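Local coordinates for C. albicans actin interacting protein Aip5 (Candida albicans SC5314, PDB 6M4C) that interacts with actin and probably promotes its nucleation with the polarisome complex during filamentous growth, at residues I34-I40 and N86-R92. Residues are numbered along the deposited sequence; the frame is centred on the assembly and turned at random.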
# COMPACT_ATOMS: atom_id res chain seq x y z
N ILE A 34 -8.85 -11.75 -5.55
CA ILE A 34 -8.28 -13.06 -5.75
C ILE A 34 -7.32 -13.39 -4.61
O ILE A 34 -7.26 -14.53 -4.18
CB ILE A 34 -7.52 -13.13 -7.09
CG1 ILE A 34 -8.44 -13.01 -8.30
CG2 ILE A 34 -6.69 -14.41 -7.11
CD1 ILE A 34 -7.73 -13.18 -9.62
N LEU A 35 -6.51 -12.41 -4.19
CA LEU A 35 -5.47 -12.74 -3.23
C LEU A 35 -6.13 -13.09 -1.90
O LEU A 35 -5.71 -14.03 -1.22
CB LEU A 35 -4.44 -11.61 -3.11
CG LEU A 35 -3.41 -11.52 -4.24
CD1 LEU A 35 -2.24 -10.65 -3.83
CD2 LEU A 35 -2.88 -12.89 -4.66
N GLN A 36 -7.20 -12.33 -1.61
CA GLN A 36 -7.86 -12.37 -0.32
C GLN A 36 -8.72 -13.63 -0.29
O GLN A 36 -8.68 -14.38 0.67
CB GLN A 36 -8.62 -11.07 -0.06
CG GLN A 36 -9.33 -11.03 1.28
CD GLN A 36 -10.29 -9.87 1.34
OE1 GLN A 36 -10.24 -8.94 0.54
NE2 GLN A 36 -11.21 -9.92 2.30
N GLY A 37 -9.40 -13.89 -1.42
CA GLY A 37 -10.05 -15.16 -1.70
C GLY A 37 -9.21 -16.43 -1.50
O GLY A 37 -9.76 -17.52 -1.39
N ASN A 38 -7.88 -16.31 -1.45
CA ASN A 38 -7.01 -17.46 -1.50
C ASN A 38 -6.15 -17.50 -0.25
O ASN A 38 -5.14 -18.22 -0.22
CB ASN A 38 -6.06 -17.42 -2.69
CG ASN A 38 -6.61 -18.09 -3.93
OD1 ASN A 38 -6.30 -19.25 -4.23
ND2 ASN A 38 -7.41 -17.34 -4.68
N GLY A 39 -6.54 -16.69 0.74
CA GLY A 39 -5.84 -16.70 2.01
C GLY A 39 -4.50 -15.95 1.99
O GLY A 39 -3.70 -16.10 2.93
N ILE A 40 -4.26 -15.12 0.97
CA ILE A 40 -2.91 -14.61 0.77
C ILE A 40 -2.90 -13.17 1.26
O ILE A 40 -3.63 -12.35 0.71
CB ILE A 40 -2.42 -14.81 -0.69
CG1 ILE A 40 -2.26 -16.28 -1.06
CG2 ILE A 40 -1.12 -14.06 -0.99
CD1 ILE A 40 -2.20 -16.50 -2.54
N ASN A 86 -4.98 -18.31 -11.56
CA ASN A 86 -6.05 -18.56 -10.61
C ASN A 86 -7.10 -19.49 -11.21
O ASN A 86 -7.57 -20.40 -10.52
CB ASN A 86 -6.69 -17.26 -10.12
CG ASN A 86 -7.73 -17.49 -9.04
OD1 ASN A 86 -7.43 -18.06 -8.00
ND2 ASN A 86 -8.94 -17.02 -9.30
N GLU A 87 -7.45 -19.26 -12.48
CA GLU A 87 -8.49 -20.04 -13.14
C GLU A 87 -7.97 -21.46 -13.38
O GLU A 87 -8.71 -22.43 -13.18
CB GLU A 87 -8.98 -19.35 -14.41
CG GLU A 87 -10.23 -18.50 -14.20
CD GLU A 87 -9.99 -17.06 -13.80
OE1 GLU A 87 -9.96 -16.18 -14.69
OE2 GLU A 87 -9.81 -16.81 -12.59
N GLU A 88 -6.69 -21.58 -13.73
CA GLU A 88 -6.04 -22.87 -13.92
C GLU A 88 -5.61 -23.49 -12.58
O GLU A 88 -4.87 -24.48 -12.56
CB GLU A 88 -4.94 -22.77 -14.99
CG GLU A 88 -3.70 -22.01 -14.54
CD GLU A 88 -2.60 -21.86 -15.59
OE1 GLU A 88 -2.86 -22.25 -16.75
OE2 GLU A 88 -1.50 -21.37 -15.23
N TYR A 89 -6.08 -22.93 -11.45
CA TYR A 89 -5.81 -23.45 -10.12
C TYR A 89 -4.31 -23.67 -9.93
O TYR A 89 -3.89 -24.74 -9.48
CB TYR A 89 -6.58 -24.75 -9.84
CG TYR A 89 -8.08 -24.60 -9.79
CD1 TYR A 89 -8.70 -23.75 -8.88
CD2 TYR A 89 -8.90 -25.34 -10.62
CE1 TYR A 89 -10.08 -23.66 -8.79
CE2 TYR A 89 -10.29 -25.25 -10.56
CZ TYR A 89 -10.89 -24.39 -9.64
OH TYR A 89 -12.25 -24.29 -9.61
N ARG A 90 -3.51 -22.65 -10.23
CA ARG A 90 -2.06 -22.79 -10.17
C ARG A 90 -1.41 -21.62 -9.42
O ARG A 90 -0.20 -21.44 -9.50
CB ARG A 90 -1.49 -22.91 -11.60
CG ARG A 90 -0.60 -24.13 -11.80
CD ARG A 90 -1.48 -25.25 -12.32
NE ARG A 90 -1.07 -26.63 -12.17
CZ ARG A 90 -1.91 -27.66 -12.22
NH1 ARG A 90 -3.21 -27.44 -12.39
NH2 ARG A 90 -1.46 -28.89 -12.10
N LEU A 91 -2.22 -20.86 -8.65
CA LEU A 91 -1.81 -19.56 -8.14
C LEU A 91 -0.69 -19.70 -7.13
O LEU A 91 0.27 -18.93 -7.17
CB LEU A 91 -3.01 -18.81 -7.57
CG LEU A 91 -2.68 -17.49 -6.87
CD1 LEU A 91 -1.92 -16.54 -7.80
CD2 LEU A 91 -3.96 -16.83 -6.40
N ARG A 92 -0.79 -20.70 -6.25
CA ARG A 92 0.14 -20.80 -5.13
C ARG A 92 1.47 -21.33 -5.64
O ARG A 92 2.52 -21.07 -5.04
CB ARG A 92 -0.49 -21.58 -3.97
CG ARG A 92 -1.49 -20.75 -3.16
CD ARG A 92 -2.10 -21.43 -1.96
NE ARG A 92 -1.40 -21.13 -0.72
CZ ARG A 92 -1.88 -20.36 0.25
NH1 ARG A 92 -3.07 -19.79 0.13
NH2 ARG A 92 -1.15 -20.16 1.35
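Leu91 packs its CD2 methyl against Ile34 CG2 at 3.7 Å, the two side chains crossing at a slant. Leu91 CG lies anti to the backbone N (chi1 174°), and with chi2 at 56° CD2 faces Ile34 and the Asn38 amide. Asn38 CG lies 3.8 Å from Leu91 CD2. Leu35 and Ile40 approach the same methyl more loosely.

Asn86 and Ile34 approach from opposite directions, Asn86 CG lying 3.8 Å from Ile34 CG2. Asn86 OD1 accepts a weak hydrogen bond from Asn38 ND2 at 3.4 Å. The amide planes stand 74° apart. Asn38 ND2 also donates to Ile34 O at 2.9 Å, a firmer bond tying the amide to the last turn of helix 22-36.

Arg92, bent at chi3, runs alongside Ile40 but points the other way. Ile40 CG1 lies over one face of the guanidinium, 3.8 Å from Arg92 NH1.

A Schellman motif at Gly39 ends helix 22-36, and a second, at Tyr89, ends helix 79-87. The contact joins the end of helix 22-36 to the turn between helices 79-87 and 91-96. Toward the sheet, Leu35 packs on Ile14 and Ile40 on Val12 of strand 12-16; Ile40 also touches Leu95 and Tyr96 of helix 91-96.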